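Local structure of succinylglutamate desuccinylase (Vibrio parahaemolyticus, 2BCO) at residues 79-89 with 241-249; 281-291 with 302-313. The protein probably hydrolyses N-succinylglutamate to succinate and glutamate, the last step of the AST pathway of arginine degradation, as a zinc-dependent enzyme of the AspA/AstE family. All coordinates share one frame; numbering follows the deposited sequence.

Contact 1: residues 79-89 with 241-249; sequences DIESGFQKVDA and LRNLIAEAQ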
loop_
_atom_site.group_PDB
_atom_site.type_symbol
_atom_site.label_atom_id
_atom_site.label_comp_id
_atom_site.label_asym_id
_atom_site.label_seq_id
_atom_site.Cartn_x
_atom_site.Cartn_y
_atom_site.Cartn_z
ATOM N N ASP A 79 -14.926 15.394 -2.348
ATOM C CA ASP A 79 -14.581 16.701 -1.797
ATOM C C ASP A 79 -13.780 17.546 -2.780
ATOM O O ASP A 79 -13.914 18.769 -2.808
ATOM C CB ASP A 79 -13.819 16.550 -0.473
ATOM C CG ASP A 79 -14.705 16.029 0.654
ATOM O OD1 ASP A 79 -15.947 16.062 0.502
ATOM O OD2 ASP A 79 -14.170 15.595 1.697
ATOM N N ILE A 80 -12.948 16.900 -3.588
ATOM C CA ILE A 80 -12.164 17.624 -4.579
ATOM C C ILE A 80 -13.105 18.177 -5.650
ATOM O O ILE A 80 -12.928 19.298 -6.133
ATOM C CB ILE A 80 -11.128 16.702 -5.269
ATOM C CG1 ILE A 80 -10.041 16.295 -4.273
ATOM C CG2 ILE A 80 -10.529 17.402 -6.485
ATOM C CD1 ILE A 80 -9.047 15.306 -4.826
ATOM N N GLU A 81 -14.109 17.387 -6.016
ATOM C CA GLU A 81 -15.058 17.796 -7.046
ATOM C C GLU A 81 -15.972 18.922 -6.585
ATOM O O GLU A 81 -16.471 19.684 -7.405
ATOM C CB GLU A 81 -15.905 16.606 -7.500
ATOM C CG GLU A 81 -16.032 16.496 -9.008
ATOM C CD GLU A 81 -16.936 15.358 -9.444
ATOM O OE1 GLU A 81 -16.865 14.974 -10.636
ATOM O OE2 GLU A 81 -17.721 14.857 -8.605
ATOM N N SER A 82 -16.190 19.024 -5.278
ATOM C CA SER A 82 -17.041 20.073 -4.726
ATOM C C SER A 82 -16.215 21.286 -4.293
ATOM O O SER A 82 -16.762 22.258 -3.773
ATOM C CB SER A 82 -17.837 19.545 -3.527
ATOM O OG SER A 82 -16.983 19.219 -2.446
ATOM N N GLY A 83 -14.901 21.219 -4.498
ATOM C CA GLY A 83 -14.032 22.325 -4.128
ATOM C C GLY A 83 -13.677 22.350 -2.654
ATOM O O GLY A 83 -12.842 23.142 -2.225
ATOM N N PHE A 84 -14.303 21.478 -1.875
ATOM C CA PHE A 84 -14.043 21.416 -0.441
ATOM C C PHE A 84 -12.604 20.996 -0.133
ATOM O O PHE A 84 -12.008 21.449 0.848
ATOM C CB PHE A 84 -15.031 20.453 0.220
ATOM C CG PHE A 84 -14.800 20.261 1.692
ATOM C CD1 PHE A 84 -13.988 19.228 2.156
ATOM C CD2 PHE A 84 -15.381 21.125 2.617
ATOM C CE1 PHE A 84 -13.758 19.056 3.532
ATOM C CE2 PHE A 84 -15.161 20.967 3.993
ATOM C CZ PHE A 84 -14.347 19.931 4.452
ATOM N N GLN A 85 -12.056 20.115 -0.964
ATOM C CA GLN A 85 -10.689 19.654 -0.782
ATOM C C GLN A 85 -9.776 20.448 -1.699
ATOM O O GLN A 85 -9.972 20.487 -2.916
ATOM C CB GLN A 85 -10.577 18.160 -1.102
ATOM C CG GLN A 85 -9.148 17.612 -1.088
ATOM C CD GLN A 85 -8.444 17.827 0.240
ATOM O OE1 GLN A 85 -8.934 17.412 1.289
ATOM N NE2 GLN A 85 -7.283 18.479 0.198
ATOM N N LYS A 86 -8.783 21.096 -1.108
ATOM C CA LYS A 86 -7.837 21.886 -1.879
ATOM C C LYS A 86 -6.851 20.934 -2.560
ATOM O O LYS A 86 -6.296 20.033 -1.918
ATOM C CB LYS A 86 -7.101 22.857 -0.948
ATOM C CG LYS A 86 -6.014 23.682 -1.611
ATOM C CD LYS A 86 -5.233 24.473 -0.567
ATOM C CE LYS A 86 -3.907 24.980 -1.108
ATOM N NZ LYS A 86 -4.083 26.006 -2.166
ATOM N N VAL A 87 -6.640 21.121 -3.858
ATOM C CA VAL A 87 -5.723 20.259 -4.591
ATOM C C VAL A 87 -4.462 21.008 -4.976
ATOM O O VAL A 87 -4.518 22.032 -5.654
ATOM C CB VAL A 87 -6.385 19.694 -5.850
ATOM C CG1 VAL A 87 -5.416 18.799 -6.582
ATOM C CG2 VAL A 87 -7.624 18.913 -5.466
ATOM N N ASP A 88 -3.321 20.485 -4.548
ATOM C CA ASP A 88 -2.047 21.122 -4.833
ATOM C C ASP A 88 -1.059 20.156 -5.483
ATOM O O ASP A 88 -0.070 20.568 -6.075
ATOM C CB ASP A 88 -1.450 21.668 -3.539
ATOM C CG ASP A 88 -0.451 22.767 -3.784
ATOM O OD1 ASP A 88 -0.885 23.915 -4.027
ATOM O OD2 ASP A 88 0.764 22.481 -3.747
ATOM N N ALA A 89 -1.322 18.865 -5.364
ATOM C CA ALA A 89 -0.439 17.870 -5.949
ATOM C C ALA A 89 -1.153 17.144 -7.079
ATOM O O ALA A 89 -2.372 16.999 -7.057
ATOM C CB ALA A 89 0.003 16.873 -4.886
ATOM N N LEU A 241 -3.426 12.323 4.709
ATOM C CA LEU A 241 -3.483 12.145 3.264
ATOM C C LEU A 241 -4.096 13.369 2.591
ATOM O O LEU A 241 -3.681 13.757 1.497
ATOM C CB LEU A 241 -4.281 10.885 2.904
ATOM C CG LEU A 241 -4.464 10.567 1.417
ATOM C CD1 LEU A 241 -3.112 10.404 0.730
ATOM C CD2 LEU A 241 -5.267 9.300 1.296
ATOM N N ARG A 242 -5.088 13.984 3.231
ATOM C CA ARG A 242 -5.691 15.185 2.648
ATOM C C ARG A 242 -4.680 16.331 2.680
ATOM O O ARG A 242 -4.584 17.108 1.730
ATOM C CB ARG A 242 -6.969 15.578 3.401
ATOM C CG ARG A 242 -8.184 14.714 3.036
ATOM C CD ARG A 242 -9.306 14.815 4.069
ATOM N NE ARG A 242 -10.440 13.969 3.715
ATOM C CZ ARG A 242 -11.390 14.300 2.843
ATOM N NH1 ARG A 242 -11.357 15.477 2.223
ATOM N NH2 ARG A 242 -12.371 13.444 2.580
ATOM N N ASN A 243 -3.916 16.422 3.762
ATOM C CA ASN A 243 -2.917 17.478 3.879
ATOM C C ASN A 243 -1.830 17.303 2.824
ATOM O O ASN A 243 -1.266 18.279 2.342
ATOM C CB ASN A 243 -2.268 17.474 5.272
ATOM C CG ASN A 243 -3.215 17.954 6.365
ATOM O OD1 ASN A 243 -4.172 18.680 6.101
ATOM N ND2 ASN A 243 -2.934 17.566 7.603
ATOM N N LEU A 244 -1.548 16.053 2.462
ATOM C CA LEU A 244 -0.516 15.759 1.480
ATOM C C LEU A 244 -0.926 16.190 0.078
ATOM O O LEU A 244 -0.130 16.800 -0.651
ATOM C CB LEU A 244 -0.187 14.263 1.495
ATOM C CG LEU A 244 0.915 13.756 0.554
ATOM C CD1 LEU A 244 2.248 14.400 0.929
ATOM C CD2 LEU A 244 1.016 12.228 0.649
ATOM N N ILE A 245 -2.157 15.876 -0.314
ATOM C CA ILE A 245 -2.607 16.271 -1.639
ATOM C C ILE A 245 -2.792 17.800 -1.697
ATOM O O ILE A 245 -2.733 18.397 -2.768
ATOM C CB ILE A 245 -3.928 15.534 -2.034
ATOM C CG1 ILE A 245 -5.141 16.272 -1.491
ATOM C CG2 ILE A 245 -3.927 14.109 -1.485
ATOM C CD1 ILE A 245 -5.802 17.141 -2.521
ATOM N N ALA A 246 -2.984 18.432 -0.542
ATOM C CA ALA A 246 -3.166 19.884 -0.489
ATOM C C ALA A 246 -1.899 20.641 -0.089
ATOM O O ALA A 246 -1.917 21.867 -0.001
ATOM C CB ALA A 246 -4.298 20.239 0.476
ATOM N N GLU A 247 -0.807 19.919 0.150
ATOM C CA GLU A 247 0.456 20.543 0.551
ATOM C C GLU A 247 0.253 21.501 1.722
ATOM O O GLU A 247 0.651 22.664 1.655
ATOM C CB GLU A 247 1.075 21.312 -0.624
ATOM C CG GLU A 247 1.827 20.451 -1.617
ATOM C CD GLU A 247 3.034 19.770 -0.999
ATOM O OE1 GLU A 247 2.847 18.877 -0.144
ATOM O OE2 GLU A 247 4.172 20.133 -1.365
ATOM N N ALA A 248 -0.354 21.008 2.796
ATOM C CA ALA A 248 -0.614 21.840 3.961
ATOM C C ALA A 248 -0.240 21.188 5.286
ATOM O O ALA A 248 0.170 20.029 5.335
ATOM C CB ALA A 248 -2.086 22.235 3.985
ATOM N N GLN A 249 -0.392 21.969 6.353
ATOM C CA GLN A 249 -0.128 21.544 7.726
ATOM C C GLN A 249 1.145 20.721 7.924
ATOM O O GLN A 249 1.084 19.560 8.333
ATOM C CB GLN A 249 -1.336 20.758 8.252
ATOM C CG GLN A 249 -1.623 20.941 9.739
ATOM C CD GLN A 249 -0.510 20.423 10.632
ATOM O OE1 GLN A 249 -0.173 19.238 10.601
ATOM N NE2 GLN A 249 0.057 21.308 11.442
#
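At the C-terminal ends of helices 68-81 and 235-245 of the zinc-exopeptidase-like catalytic domain, R242 and I245 meet the turn and extended chain that lead from D79 to A89. The extended chain of R242 carries its guanidinium to D79, whose side chain it crosses at about a right angle. R242 NH1 forms a salt bridge to the anti lone pair of D79 OD2 at 2.9 Å, and NH2 adds a weak bond to the same oxygen. R242 NH1 also reaches Q85 OE1 at 3.2 Å, in the carbonyl plane and on a lone pair. NE pairs with D238, so two carboxylates and an amide oxygen share this guanidinium and together probably limit its rotation, although D79 and Q85 are both tilted from its plane.

A bend in the chain of Q85 (chi2 58°) turns its amide between R242 and I245. Q85 NE2 donates to K86 O at 2.8 Å, which holds the nitrogen end of the amide, consistent with OE1 being the atom turned to R242. I245 approaches Q85 from the opposite direction; I245 CD1 packs against Q85 CG at 3.7 Å and V87 CG2 at 3.9 Å.

Beyond the side chains, I245 O receives both D88 N, at 2.8 Å and a fairly straight 156°, and A89 N, at 3.0 Å. This carbonyl of the last helical turn is thus gripped by two successive amides of the 79-89 chain. A Schellman motif closes the helix just after it: E247 takes positive phi and A248 N bonds to N243 O at 2.9 Å. The carboxylate of E247 is turned away to a salt bridge with K54.

R242 also lies on S75 and I76 of helix 68-81, A89 and L244 both rest on I56 of strand 55-60, and V32 adjoins I80 and V87.

Contact 2: residues 281-291 with 302-313; sequences VENFTSFVHGE and MAKNDNEAIVFP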
loop_
_atom_site.group_PDB
_atom_site.type_symbol
_atom_site.label_atom_id
_atom_site.label_comp_id
_atom_site.label_asym_id
_atom_site.label_seq_id
_atom_site.Cartn_x
_atom_site.Cartn_y
_atom_site.Cartn_z
ATOM N N VAL A 281 -3.671 -16.075 13.872
ATOM C CA VAL A 281 -2.473 -15.528 14.498
ATOM C C VAL A 281 -2.294 -14.068 14.064
ATOM O O VAL A 281 -2.398 -13.747 12.884
ATOM C CB VAL A 281 -1.232 -16.341 14.079
ATOM C CG1 VAL A 281 -1.100 -16.335 12.561
ATOM C CG2 VAL A 281 0.011 -15.784 14.740
ATOM N N GLU A 282 -2.018 -13.187 15.017
ATOM C CA GLU A 282 -1.849 -11.767 14.724
ATOM C C GLU A 282 -0.497 -11.420 14.109
ATOM O O GLU A 282 0.502 -12.106 14.348
ATOM C CB GLU A 282 -2.037 -10.943 16.009
ATOM C CG GLU A 282 -3.486 -10.767 16.448
ATOM C CD GLU A 282 -3.628 -10.019 17.773
ATOM O OE1 GLU A 282 -2.847 -9.076 18.028
ATOM O OE2 GLU A 282 -4.536 -10.368 18.562
ATOM N N ASN A 283 -0.474 -10.366 13.293
ATOM C CA ASN A 283 0.772 -9.903 12.707
ATOM C C ASN A 283 1.546 -9.288 13.865
ATOM O O ASN A 283 0.953 -8.749 14.805
ATOM C CB ASN A 283 0.534 -8.845 11.625
ATOM C CG ASN A 283 0.366 -9.450 10.241
ATOM O OD1 ASN A 283 1.095 -10.369 9.865
ATOM N ND2 ASN A 283 -0.580 -8.924 9.470
ATOM N N PHE A 284 2.866 -9.372 13.797
ATOM C CA PHE A 284 3.739 -8.854 14.847
ATOM C C PHE A 284 3.544 -9.562 16.175
ATOM O O PHE A 284 3.607 -8.936 17.229
ATOM C CB PHE A 284 3.542 -7.351 15.051
ATOM C CG PHE A 284 3.933 -6.528 13.864
ATOM C CD1 PHE A 284 3.005 -6.223 12.872
ATOM C CD2 PHE A 284 5.246 -6.088 13.714
ATOM C CE1 PHE A 284 3.376 -5.488 11.745
ATOM C CE2 PHE A 284 5.630 -5.354 12.593
ATOM C CZ PHE A 284 4.692 -5.056 11.607
ATOM N N THR A 285 3.284 -10.865 16.122
ATOM C CA THR A 285 3.146 -11.649 17.341
ATOM C C THR A 285 4.592 -11.975 17.711
ATOM O O THR A 285 5.318 -12.590 16.928
ATOM C CB THR A 285 2.345 -12.958 17.106
ATOM O OG1 THR A 285 0.964 -12.638 16.902
ATOM C CG2 THR A 285 2.471 -13.893 18.300
ATOM N N SER A 286 5.009 -11.553 18.900
ATOM C CA SER A 286 6.383 -11.770 19.343
ATOM C C SER A 286 6.642 -13.117 19.989
ATOM O O SER A 286 5.718 -13.839 20.359
ATOM C CB SER A 286 6.804 -10.655 20.306
ATOM O OG SER A 286 5.994 -10.648 21.467
ATOM N N PHE A 287 7.920 -13.447 20.122
ATOM C CA PHE A 287 8.334 -14.701 20.731
ATOM C C PHE A 287 9.522 -14.427 21.634
ATOM O O PHE A 287 10.122 -13.357 21.570
ATOM C CB PHE A 287 8.741 -15.725 19.663
ATOM C CG PHE A 287 7.641 -16.063 18.687
ATOM C CD1 PHE A 287 7.587 -15.451 17.435
ATOM C CD2 PHE A 287 6.645 -16.984 19.024
ATOM C CE1 PHE A 287 6.555 -15.753 16.530
ATOM C CE2 PHE A 287 5.608 -17.293 18.129
ATOM C CZ PHE A 287 5.566 -16.676 16.884
ATOM N N VAL A 288 9.852 -15.391 22.483
ATOM C CA VAL A 288 10.990 -15.256 23.377
ATOM C C VAL A 288 12.101 -16.070 22.741
ATOM O O VAL A 288 11.821 -16.974 21.960
ATOM C CB VAL A 288 10.662 -15.802 24.781
ATOM C CG1 VAL A 288 11.906 -15.789 25.647
ATOM C CG2 VAL A 288 9.571 -14.949 25.424
ATOM N N HIS A 289 13.351 -15.750 23.051
ATOM C CA HIS A 289 14.462 -16.484 22.463
ATOM C C HIS A 289 14.344 -17.992 22.665
ATOM O O HIS A 289 14.076 -18.466 23.770
ATOM C CB HIS A 289 15.807 -15.987 23.021
ATOM C CG HIS A 289 16.000 -16.241 24.484
ATOM N ND1 HIS A 289 15.149 -15.743 25.450
ATOM C CD2 HIS A 289 16.969 -16.914 25.151
ATOM C CE1 HIS A 289 15.586 -16.096 26.645
ATOM N NE2 HIS A 289 16.690 -16.807 26.491
ATOM N N GLY A 290 14.524 -18.736 21.577
ATOM C CA GLY A 290 14.460 -20.184 21.642
ATOM C C GLY A 290 13.067 -20.777 21.675
ATOM O O GLY A 290 12.917 -21.995 21.792
ATOM N N GLU A 291 12.040 -19.938 21.586
ATOM C CA GLU A 291 10.676 -20.452 21.599
ATOM C C GLU A 291 10.352 -21.086 20.248
ATOM O O GLU A 291 10.629 -20.500 19.198
ATOM C CB GLU A 291 9.677 -19.336 21.874
ATOM C CG GLU A 291 8.270 -19.849 22.123
ATOM C CD GLU A 291 7.253 -18.742 22.193
ATOM O OE1 GLU A 291 7.615 -17.626 22.627
ATOM O OE2 GLU A 291 6.088 -18.990 21.822
HETATM N N MSE A 302 12.200 -21.717 15.550
HETATM C CA MSE A 302 12.276 -21.040 16.844
HETATM C C MSE A 302 12.910 -19.670 16.706
HETATM O O MSE A 302 13.756 -19.456 15.841
HETATM C CB MSE A 302 13.073 -21.865 17.859
HETATM C CG MSE A 302 14.497 -22.203 17.440
HETATM SE SE MSE A 302 15.558 -22.950 18.898
HETATM C CE MSE A 302 17.165 -21.894 18.657
ATOM N N ALA A 303 12.498 -18.744 17.563
ATOM C CA ALA A 303 13.038 -17.391 17.531
ATOM C C ALA A 303 14.541 -17.415 17.794
ATOM O O ALA A 303 15.024 -18.209 18.600
ATOM C CB ALA A 303 12.331 -16.521 18.571
ATOM N N LYS A 304 15.270 -16.543 17.103
ATOM C CA LYS A 304 16.718 -16.453 17.248
ATOM C C LYS A 304 17.058 -15.446 18.343
ATOM O O LYS A 304 17.674 -15.793 19.352
ATOM C CB LYS A 304 17.354 -16.021 15.918
ATOM C CG LYS A 304 18.852 -16.286 15.822
ATOM C CD LYS A 304 19.390 -15.979 14.426
ATOM C CE LYS A 304 19.543 -14.484 14.186
ATOM N NZ LYS A 304 20.612 -13.900 15.045
ATOM N N ASN A 305 16.650 -14.198 18.141
ATOM C CA ASN A 305 16.896 -13.146 19.122
ATOM C C ASN A 305 15.818 -13.233 20.189
ATOM O O ASN A 305 15.156 -14.258 20.330
ATOM C CB ASN A 305 16.843 -11.772 18.455
ATOM C CG ASN A 305 17.969 -11.561 17.462
ATOM O OD1 ASN A 305 18.017 -10.544 16.770
ATOM N ND2 ASN A 305 18.885 -12.522 17.389
ATOM N N ASP A 306 15.640 -12.153 20.939
ATOM C CA ASP A 306 14.633 -12.127 21.986
ATOM C C ASP A 306 13.595 -11.069 21.618
ATOM O O ASP A 306 12.556 -10.941 22.272
ATOM C CB ASP A 306 15.291 -11.780 23.324
ATOM C CG ASP A 306 14.545 -12.360 24.516
ATOM O OD1 ASP A 306 15.009 -12.151 25.652
ATOM O OD2 ASP A 306 13.507 -13.023 24.316
ATOM N N ASN A 307 13.880 -10.326 20.552
ATOM C CA ASN A 307 12.990 -9.264 20.100
ATOM C C ASN A 307 12.340 -9.508 18.731
ATOM O O ASN A 307 11.937 -8.562 18.059
ATOM C CB ASN A 307 13.754 -7.935 20.072
ATOM C CG ASN A 307 14.402 -7.605 21.409
ATOM O OD1 ASN A 307 15.369 -8.249 21.822
ATOM N ND2 ASN A 307 13.861 -6.605 22.096
ATOM N N GLU A 308 12.233 -10.770 18.328
ATOM C CA GLU A 308 11.627 -11.101 17.044
ATOM C C GLU A 308 10.111 -11.238 17.125
ATOM O O GLU A 308 9.553 -11.638 18.151
ATOM C CB GLU A 308 12.204 -12.403 16.478
ATOM C CG GLU A 308 13.635 -12.319 15.977
ATOM C CD GLU A 308 14.043 -13.563 15.211
ATOM O OE1 GLU A 308 13.861 -14.670 15.748
ATOM O OE2 GLU A 308 14.542 -13.445 14.071
ATOM N N ALA A 309 9.453 -10.892 16.028
ATOM C CA ALA A 309 8.007 -10.990 15.927
ATOM C C ALA A 309 7.748 -11.536 14.542
ATOM O O ALA A 309 8.528 -11.301 13.626
ATOM C CB ALA A 309 7.360 -9.617 16.093
ATOM N N ILE A 310 6.660 -12.269 14.377
ATOM C CA ILE A 310 6.358 -12.825 13.075
ATOM C C ILE A 310 5.376 -11.931 12.329
ATOM O O ILE A 310 4.448 -11.396 12.928
ATOM C CB ILE A 310 5.798 -14.260 13.223
ATOM C CG1 ILE A 310 5.721 -14.930 11.854
ATOM C CG2 ILE A 310 4.431 -14.234 13.896
ATOM C CD1 ILE A 310 5.635 -16.439 11.948
ATOM N N VAL A 311 5.594 -11.760 11.026
ATOM C CA VAL A 311 4.724 -10.931 10.186
ATOM C C VAL A 311 4.369 -11.649 8.877
ATOM O O VAL A 311 5.225 -12.285 8.262
ATOM C CB VAL A 311 5.416 -9.580 9.838
ATOM C CG1 VAL A 311 4.527 -8.756 8.939
ATOM C CG2 VAL A 311 5.725 -8.805 11.101
ATOM N N PHE A 312 3.112 -11.546 8.447
ATOM C CA PHE A 312 2.673 -12.190 7.199
ATOM C C PHE A 312 2.896 -13.704 7.200
ATOM O O PHE A 312 3.614 -14.231 6.353
ATOM C CB PHE A 312 3.419 -11.603 5.986
ATOM C CG PHE A 312 3.301 -10.110 5.848
ATOM C CD1 PHE A 312 4.424 -9.336 5.579
ATOM C CD2 PHE A 312 2.070 -9.474 5.984
ATOM C CE1 PHE A 312 4.322 -7.945 5.430
ATOM C CE2 PHE A 312 1.951 -8.085 5.839
ATOM C CZ PHE A 312 3.079 -7.318 5.567
ATOM N N PRO A 313 2.299 -14.425 8.154
ATOM C CA PRO A 313 2.498 -15.881 8.165
ATOM C C PRO A 313 1.566 -16.535 7.147
ATOM O O PRO A 313 0.427 -16.110 6.990
ATOM C CB PRO A 313 2.117 -16.286 9.591
ATOM C CG PRO A 313 2.152 -14.995 10.372
ATOM C CD PRO A 313 1.648 -13.976 9.393
#
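With CG beside its own backbone N (chi1 -90°), the side chain of N283 swings across to the chain of F312, and a similar first torsion at F284 (chi1 -65°) lays its ring against V311. Both stand at one end of the short antiparallel pairing of strands 285-286 and 309-311 in the barrel-sandwich hybrid domain. N283 OD1 accepts F312 N at 2.7 Å in a nearly straight bond (169°), so an amide side chain continues the pairing where the strand has ended.

A G1 bulge follows: F284, with positive phi, and T285 both face I310, whose O receives weak bonds from their two amides, while I310 N returns a bond to T285 O at 2.9 Å. F287 N then bonds to E308 O at 3.1 Å. F287 sets the edge of its ring against I310, with F287 CE1 3.7 Å from I310 CB, and stacks on F293.

Farther along, V288 to E291 form a type II turn with G290 at its positive-phi position; G290 N bonds to A303 O, and A303 N to E291 O. D306 OD2 takes H289 N from above the carboxylate plane, though both side chains are poorly ordered.

F284 also meets H163 and F166 edge-to-face, while V311 CG2 makes a CH-pi contact over the face of the F284 ring, 3.7 Å from its centroid.

In the fold
The two contacts fall in different domains and on opposite sides of the centre of the chain: contact 1 within the catalytic domain, contact 2 within the hybrid domain. Their centres are 40 Å apart and their nearest atoms about 19 Å, so they do not touch, and contact 1 closes in sequence before contact 2 opens. Contact 2 alone comes near the metal site formed by H63, E66 and H155. The side chain of F312 is about 8 Å from the zinc ion and about 5 Å from that of E219, the predicted active-site residue. Contact 1 instead joins the end of helix 235-245 to the end of helix 68-81 and the chain after it, away from this site.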